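Local atomic coordinates of MFP2b (Ascaris suum, PDB entry 2BJR), a protein that enhances polymerization of the major sperm protein, MSP, in the amoeboid motility of nematode sperm. Residues I56-T68 with A141-S153. Sequence-based numbering, arbitrary orientation.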
# COMPACT_ATOMS: atom_id res chain seq x y z
N ILE A 56 2.05 3.49 -13.01
CA ILE A 56 2.49 2.10 -13.02
C ILE A 56 3.91 1.97 -13.57
O ILE A 56 4.22 2.43 -14.69
CB ILE A 56 1.52 1.24 -13.91
CG1 ILE A 56 0.12 1.17 -13.32
CG2 ILE A 56 2.06 -0.19 -14.13
CD1 ILE A 56 -0.92 0.51 -14.29
N GLU A 57 4.77 1.31 -12.78
CA GLU A 57 5.98 0.67 -13.27
C GLU A 57 5.80 -0.80 -12.95
O GLU A 57 4.95 -1.17 -12.13
CB GLU A 57 7.21 1.26 -12.59
CG GLU A 57 7.54 2.67 -13.08
CD GLU A 57 8.90 3.21 -12.63
OE1 GLU A 57 9.74 2.46 -12.13
OE2 GLU A 57 9.14 4.42 -12.79
N CYS A 58 6.54 -1.67 -13.61
CA CYS A 58 6.37 -3.08 -13.41
C CYS A 58 7.60 -3.89 -13.82
O CYS A 58 8.52 -3.37 -14.47
CB CYS A 58 5.12 -3.58 -14.13
SG CYS A 58 5.14 -3.14 -15.90
N SER A 59 7.63 -5.13 -13.39
CA SER A 59 8.74 -6.06 -13.58
C SER A 59 8.26 -7.48 -13.76
O SER A 59 7.46 -7.97 -12.95
CB SER A 59 9.69 -6.00 -12.39
OG SER A 59 10.78 -6.90 -12.54
N PHE A 60 8.74 -8.16 -14.81
CA PHE A 60 8.37 -9.54 -15.09
C PHE A 60 9.67 -10.29 -15.47
O PHE A 60 10.55 -9.69 -16.09
CB PHE A 60 7.38 -9.65 -16.26
CG PHE A 60 6.04 -9.03 -16.00
CD1 PHE A 60 5.87 -7.70 -16.14
CD2 PHE A 60 5.00 -9.80 -15.47
CE1 PHE A 60 4.68 -7.11 -15.86
CE2 PHE A 60 3.78 -9.22 -15.21
CZ PHE A 60 3.63 -7.89 -15.38
N PRO A 61 9.80 -11.54 -15.05
CA PRO A 61 10.89 -12.40 -15.47
C PRO A 61 10.60 -13.14 -16.78
O PRO A 61 9.61 -13.85 -16.91
CB PRO A 61 11.01 -13.39 -14.32
CG PRO A 61 9.68 -13.40 -13.65
CD PRO A 61 8.93 -12.20 -14.07
N TYR A 62 11.46 -12.95 -17.75
CA TYR A 62 11.32 -13.61 -19.05
C TYR A 62 12.67 -13.70 -19.75
O TYR A 62 13.40 -12.72 -19.75
CB TYR A 62 10.38 -12.81 -19.91
CG TYR A 62 10.19 -13.36 -21.29
CD1 TYR A 62 9.51 -14.56 -21.50
CD2 TYR A 62 10.73 -12.70 -22.40
CE1 TYR A 62 9.35 -15.09 -22.81
CE2 TYR A 62 10.59 -13.21 -23.69
CZ TYR A 62 9.90 -14.40 -23.89
OH TYR A 62 9.75 -14.86 -25.18
N ASN A 63 12.94 -14.81 -20.44
CA ASN A 63 14.18 -14.94 -21.23
C ASN A 63 15.33 -14.64 -20.26
O ASN A 63 16.30 -13.93 -20.64
CB ASN A 63 14.13 -13.97 -22.44
CG ASN A 63 15.25 -14.18 -23.49
OD1 ASN A 63 15.96 -15.19 -23.52
ND2 ASN A 63 15.38 -13.18 -24.38
N LYS A 64 15.22 -15.16 -19.01
CA LYS A 64 16.20 -14.93 -17.95
C LYS A 64 16.57 -13.43 -17.73
O LYS A 64 17.65 -13.11 -17.23
CB LYS A 64 17.47 -15.73 -18.26
CG LYS A 64 18.28 -16.03 -17.06
CD LYS A 64 19.36 -17.13 -17.29
CE LYS A 64 19.66 -17.86 -15.96
NZ LYS A 64 18.61 -18.91 -15.57
N SER A 65 15.68 -12.52 -18.07
CA SER A 65 15.95 -11.12 -17.94
C SER A 65 14.83 -10.49 -17.18
O SER A 65 13.74 -11.06 -17.08
CB SER A 65 16.05 -10.48 -19.33
OG SER A 65 17.16 -11.07 -20.01
N GLU A 66 15.09 -9.32 -16.62
CA GLU A 66 14.01 -8.54 -16.03
C GLU A 66 13.44 -7.60 -17.08
O GLU A 66 14.16 -6.75 -17.62
CB GLU A 66 14.53 -7.75 -14.83
CG GLU A 66 13.44 -6.83 -14.29
CD GLU A 66 13.90 -6.00 -13.10
OE1 GLU A 66 15.06 -5.46 -13.14
OE2 GLU A 66 13.10 -5.86 -12.16
N LEU A 67 12.16 -7.74 -17.40
CA LEU A 67 11.52 -6.84 -18.36
C LEU A 67 10.70 -5.82 -17.59
O LEU A 67 9.83 -6.19 -16.78
CB LEU A 67 10.56 -7.60 -19.25
CG LEU A 67 11.00 -8.78 -20.14
CD1 LEU A 67 10.13 -8.83 -21.42
CD2 LEU A 67 12.44 -8.76 -20.50
N THR A 68 10.96 -4.55 -17.86
CA THR A 68 10.31 -3.45 -17.18
C THR A 68 9.82 -2.41 -18.13
O THR A 68 8.88 -1.70 -17.83
CB THR A 68 11.24 -2.76 -16.18
OG1 THR A 68 12.47 -2.38 -16.84
CG2 THR A 68 11.68 -3.72 -15.12
N ALA A 141 9.62 -21.31 -9.22
CA ALA A 141 9.25 -19.91 -9.00
C ALA A 141 10.34 -18.96 -9.52
O ALA A 141 11.51 -19.16 -9.32
CB ALA A 141 8.99 -19.65 -7.53
N ARG A 142 9.92 -17.89 -10.16
CA ARG A 142 10.82 -16.93 -10.72
C ARG A 142 10.47 -15.53 -10.24
O ARG A 142 9.30 -15.15 -10.21
CB ARG A 142 10.69 -16.91 -12.22
CG ARG A 142 11.32 -18.09 -12.86
CD ARG A 142 11.07 -18.07 -14.35
NE ARG A 142 11.88 -19.09 -15.00
CZ ARG A 142 11.52 -20.34 -15.15
NH1 ARG A 142 10.35 -20.76 -14.70
NH2 ARG A 142 12.34 -21.20 -15.75
N PHE A 143 11.52 -14.77 -9.94
CA PHE A 143 11.40 -13.42 -9.41
C PHE A 143 12.34 -12.50 -10.15
O PHE A 143 13.53 -12.82 -10.30
CB PHE A 143 11.74 -13.40 -7.91
CG PHE A 143 10.94 -14.38 -7.10
CD1 PHE A 143 11.35 -15.70 -6.96
CD2 PHE A 143 9.75 -13.99 -6.51
CE1 PHE A 143 10.60 -16.59 -6.24
CE2 PHE A 143 8.99 -14.88 -5.82
CZ PHE A 143 9.40 -16.16 -5.66
N SER A 144 11.84 -11.37 -10.64
CA SER A 144 12.68 -10.46 -11.40
C SER A 144 13.11 -9.28 -10.52
O SER A 144 12.28 -8.71 -9.82
CB SER A 144 11.97 -9.99 -12.68
OG SER A 144 10.68 -9.45 -12.43
N HIS A 145 14.38 -8.90 -10.58
CA HIS A 145 14.85 -7.75 -9.80
C HIS A 145 16.27 -7.41 -10.22
O HIS A 145 17.02 -8.31 -10.62
CB HIS A 145 14.91 -8.14 -8.34
CG HIS A 145 15.88 -9.24 -8.05
ND1 HIS A 145 17.10 -8.99 -7.46
CD2 HIS A 145 15.84 -10.57 -8.30
CE1 HIS A 145 17.76 -10.13 -7.34
NE2 HIS A 145 17.03 -11.10 -7.85
N ASP A 146 16.64 -6.14 -10.12
CA ASP A 146 18.04 -5.73 -10.33
C ASP A 146 18.58 -6.24 -11.67
O ASP A 146 19.78 -6.57 -11.78
CB ASP A 146 18.91 -6.26 -9.19
CG ASP A 146 18.42 -5.81 -7.78
OD1 ASP A 146 18.30 -4.57 -7.59
OD2 ASP A 146 18.05 -6.60 -6.83
N GLY A 147 17.73 -6.32 -12.68
CA GLY A 147 18.14 -6.80 -14.00
C GLY A 147 18.39 -8.29 -14.09
O GLY A 147 18.91 -8.77 -15.12
N LYS A 148 17.99 -9.05 -13.07
CA LYS A 148 18.23 -10.48 -13.03
C LYS A 148 16.97 -11.23 -12.67
O LYS A 148 15.97 -10.63 -12.25
CB LYS A 148 19.30 -10.80 -12.00
CG LYS A 148 20.66 -10.16 -12.29
CD LYS A 148 21.72 -10.61 -11.27
CE LYS A 148 21.92 -9.59 -10.15
NZ LYS A 148 22.14 -8.14 -10.53
N VAL A 149 17.00 -12.55 -12.83
CA VAL A 149 15.89 -13.41 -12.46
C VAL A 149 16.34 -14.48 -11.44
O VAL A 149 17.33 -15.16 -11.66
CB VAL A 149 15.30 -14.09 -13.69
CG1 VAL A 149 14.21 -15.08 -13.26
CG2 VAL A 149 14.76 -13.03 -14.65
N ASP A 150 15.66 -14.59 -10.30
CA ASP A 150 15.88 -15.72 -9.40
C ASP A 150 15.02 -16.87 -9.82
O ASP A 150 13.92 -16.67 -10.33
CB ASP A 150 15.47 -15.42 -7.96
CG ASP A 150 16.06 -14.20 -7.42
OD1 ASP A 150 17.26 -13.85 -7.70
OD2 ASP A 150 15.34 -13.49 -6.67
N GLU A 151 15.52 -18.09 -9.63
CA GLU A 151 14.72 -19.28 -9.75
C GLU A 151 14.86 -20.09 -8.50
O GLU A 151 15.97 -20.40 -8.09
CB GLU A 151 15.16 -20.17 -10.92
CG GLU A 151 15.24 -19.49 -12.27
CD GLU A 151 15.18 -20.51 -13.41
OE1 GLU A 151 15.62 -21.67 -13.26
OE2 GLU A 151 14.64 -20.13 -14.47
N VAL A 152 13.73 -20.46 -7.91
CA VAL A 152 13.70 -21.18 -6.66
C VAL A 152 12.68 -22.31 -6.80
O VAL A 152 11.63 -22.14 -7.39
CB VAL A 152 13.36 -20.25 -5.49
CG1 VAL A 152 13.40 -20.99 -4.18
CG2 VAL A 152 14.37 -19.12 -5.45
N SER A 153 13.03 -23.47 -6.29
CA SER A 153 12.09 -24.58 -6.27
C SER A 153 12.27 -25.45 -5.05
O SER A 153 13.17 -25.21 -4.22
CB SER A 153 12.26 -25.42 -7.54
OG SER A 153 13.53 -26.04 -7.50
O HOH W 1 19.24 -13.57 -14.32
O HOH W 2 17.57 -8.14 -17.16
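Ser-144 OG donates to Ser-59 OG at 2.6 Å where two beta hairpins, each closed by a type I' turn (Tyr-62 to Ser-65 and His-145 to Lys-148), pack face to face from separate antiparallel sheets in the first cytosolic motility protein family region. Strands 56-62 and 141-145 cross at 131°, and side chains, not paired backbones, join them. Ser-59 OG in turn donates to Glu-66 OE2, on the anti lone pair of that oxygen, so two hydroxyl hydrogen bonds in series end on the carboxylate. With CG anti to the backbone N (chi1 175°) and the chain extended, Glu-66 reaches the second turn, where Gly-147 N donates to OE1 at 2.8 Å, from 43° above the carboxylate plane. Both carboxylate oxygens are thereby held, which should fix the group's rotation. Beside this polar patch, Pro-61 CB lies 3.8 Å from Val-149 CG1, and Pro-61 CG lies 3.9 Å from Arg-142 CB. Further out, Arg-48 of strand 43-52 bonds Ser-144 O, and Arg-142 NH2 forms a salt bridge with Glu-151 OE2. At the solvent side, one water accepts from Glu-66 N at 2.8 Å and donates to Gly-147 O.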